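RsbT co-antagonist protein RsbRA (Bacillus subtilis, PDB 2BNL) acts within the stressosome as a positive regulator of sigma-B under salt and heat stress, stimulating RsbT kinase activity toward RsbS in vitro, its N-terminal domain being a nonheme globin. Local coordinates at residues D24-L29 against Q40-I45. Sequence-based numbering, arbitrary orientation.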
loop_
_atom_site.group_PDB
_atom_site.type_symbol
_atom_site.label_atom_id
_atom_site.label_comp_id
_atom_site.label_asym_id
_atom_site.label_seq_id
_atom_site.Cartn_x
_atom_site.Cartn_y
_atom_site.Cartn_z
ATOM N N ASP A 24 13.225 3.068 14.358
ATOM C CA ASP A 24 14.415 2.498 13.731
ATOM C C ASP A 24 14.247 2.223 12.281
ATOM O O ASP A 24 15.178 2.398 11.501
ATOM C CB ASP A 24 14.882 1.211 14.452
ATOM C CG ASP A 24 15.406 1.481 15.860
ATOM O OD1 ASP A 24 15.671 2.667 16.265
ATOM O OD2 ASP A 24 15.471 0.496 16.611
ATOM N N THR A 25 13.062 1.789 11.868
ATOM C CA THR A 25 12.773 1.579 10.427
ATOM C C THR A 25 12.866 2.891 9.680
ATOM O O THR A 25 13.508 2.937 8.665
ATOM C CB THR A 25 11.363 0.964 10.305
ATOM O OG1 THR A 25 11.342 -0.274 10.996
ATOM C CG2 THR A 25 10.918 0.797 8.873
ATOM N N LEU A 26 12.272 3.983 10.216
ATOM C CA LEU A 26 12.338 5.299 9.587
ATOM C C LEU A 26 13.750 5.771 9.443
ATOM O O LEU A 26 14.155 6.248 8.402
ATOM C CB LEU A 26 11.525 6.342 10.358
ATOM C CG LEU A 26 10.013 6.144 10.310
ATOM C CD1 LEU A 26 9.339 6.992 11.271
ATOM C CD2 LEU A 26 9.398 6.427 8.889
ATOM N N LYS A 27 14.511 5.591 10.493
ATOM C CA LYS A 27 15.870 6.019 10.484
ATOM C C LYS A 27 16.674 5.278 9.434
ATOM O O LYS A 27 17.444 5.870 8.682
ATOM C CB LYS A 27 16.435 5.837 11.872
ATOM C CG LYS A 27 15.919 6.866 12.878
ATOM C CD LYS A 27 16.399 6.509 14.326
ATOM C CE LYS A 27 17.853 6.416 14.383
ATOM N NZ LYS A 27 18.419 6.463 15.781
ATOM N N GLU A 28 16.484 3.961 9.378
ATOM C CA GLU A 28 17.176 3.106 8.378
ATOM C C GLU A 28 16.847 3.569 6.989
ATOM O O GLU A 28 17.700 3.712 6.140
ATOM C CB GLU A 28 16.737 1.639 8.586
ATOM C CG GLU A 28 17.324 0.638 7.680
ATOM C CD GLU A 28 16.688 -0.780 7.855
ATOM O OE1 GLU A 28 16.151 -1.140 8.963
ATOM O OE2 GLU A 28 16.644 -1.483 6.837
ATOM N N LEU A 29 15.581 3.831 6.759
ATOM C CA LEU A 29 15.178 4.280 5.458
ATOM C C LEU A 29 15.691 5.658 5.112
ATOM O O LEU A 29 16.034 5.917 3.908
ATOM C CB LEU A 29 13.650 4.214 5.303
ATOM C CG LEU A 29 13.028 2.841 5.291
ATOM C CD1 LEU A 29 11.490 2.971 5.434
ATOM C CD2 LEU A 29 13.406 2.122 4.052
ATOM N N GLN A 40 14.096 12.504 17.167
ATOM C CA GLN A 40 12.824 12.944 17.656
ATOM C C GLN A 40 11.756 13.131 16.572
ATOM O O GLN A 40 10.630 12.850 16.843
ATOM C CB GLN A 40 12.950 14.207 18.496
ATOM C CG GLN A 40 11.703 14.472 19.264
ATOM C CD GLN A 40 11.525 13.459 20.409
ATOM O OE1 GLN A 40 12.392 13.355 21.224
ATOM N NE2 GLN A 40 10.381 12.720 20.450
ATOM N N VAL A 41 12.108 13.632 15.375
ATOM C CA VAL A 41 11.153 13.798 14.311
ATOM C C VAL A 41 10.616 12.424 13.941
ATOM O O VAL A 41 9.405 12.225 13.838
ATOM C CB VAL A 41 11.741 14.538 13.095
ATOM C CG1 VAL A 41 10.931 14.396 11.942
ATOM C CG2 VAL A 41 11.831 16.022 13.437
ATOM N N TYR A 42 11.504 11.453 13.821
ATOM C CA TYR A 42 11.016 10.096 13.403
ATOM C C TYR A 42 10.252 9.419 14.502
ATOM O O TYR A 42 9.176 8.761 14.223
ATOM C CB TYR A 42 12.196 9.258 12.869
ATOM C CG TYR A 42 12.904 9.832 11.656
ATOM C CD1 TYR A 42 12.219 10.128 10.492
ATOM C CD2 TYR A 42 14.269 10.077 11.649
ATOM C CE1 TYR A 42 12.830 10.636 9.342
ATOM C CE2 TYR A 42 14.868 10.600 10.496
ATOM C CZ TYR A 42 14.139 10.877 9.365
ATOM O OH TYR A 42 14.760 11.422 8.268
ATOM N N GLU A 43 10.713 9.587 15.753
ATOM C CA GLU A 43 9.940 9.095 16.884
ATOM C C GLU A 43 8.497 9.669 16.935
ATOM O O GLU A 43 7.557 8.972 17.180
ATOM C CB GLU A 43 10.702 9.316 18.198
ATOM C CG GLU A 43 9.958 8.823 19.409
ATOM C CD GLU A 43 10.618 9.190 20.747
ATOM O OE1 GLU A 43 11.844 9.011 20.822
ATOM O OE2 GLU A 43 9.917 9.749 21.665
ATOM N N ASN A 44 8.384 10.941 16.685
ATOM C CA ASN A 44 7.120 11.629 16.717
ATOM C C ASN A 44 6.184 11.138 15.611
ATOM O O ASN A 44 4.994 11.059 15.788
ATOM C CB ASN A 44 7.312 13.136 16.630
ATOM C CG ASN A 44 7.781 13.760 17.901
ATOM O OD1 ASN A 44 8.056 13.116 18.901
ATOM N ND2 ASN A 44 7.980 15.044 17.829
ATOM N N ILE A 45 6.743 10.860 14.457
ATOM C CA ILE A 45 5.980 10.165 13.405
ATOM C C ILE A 45 5.465 8.780 13.793
ATOM O O ILE A 45 4.280 8.498 13.584
ATOM C CB ILE A 45 6.806 10.019 12.085
ATOM C CG1 ILE A 45 7.046 11.387 11.470
ATOM C CG2 ILE A 45 6.092 9.068 11.139
ATOM C CD1 ILE A 45 8.156 11.407 10.514
#
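Leu-26 and Tyr-42 mark the point where helix 15-30 meets helix 39-54, their CA atoms 6.3 Å apart. The axes of 24-29 and 40-45 approach to 9.2 Å, and their N-to-C directions open to 131°, so the chain turns back through the short connection and the second helix runs obliquely, more antiparallel than parallel, to the first. Leu-26 does most of the touching, and its atoms divide the work. Leu-26 CB sits 3.9 Å from Tyr-42 CD1, at the root of the ring. Leu-26 CD1 lies beside Tyr-42 CB, comes within 3.4 Å of Tyr-42 O and meets Ile-45 CG2 at 3.9 Å. With chi1 at -69°, Leu-26 CG lies beside its own backbone N and opposite the carbonyl carbon, which carries the methyl across to the second helix. On the same side of the ring plane, the aliphatic part of Lys-27 passes obliquely, Lys-27 CG lying 3.8 Å from Tyr-42 CD2. Leu-26 and Lys-27 thus meet the ring at CD1 and CD2, while the Tyr-42 hydroxyl is hydrogen-bonded to the backbone N of Leu-37 in the connection, an anchor that probably limits ring motion. Tyr-42 O, beside the leucine methyl, also accepts from Ser-46 OG. Phe-91 of helix 81-100 packs on Leu-26, tying this pair of helices into the body of the all-helical globin domain. This joint between the two helices rests mainly on dispersion: side chains meet carbon to carbon, one leucine methyl lies against an already bonded carbonyl oxygen, and the buried tyrosine hydroxyl finds its polar partner in the intervening connection.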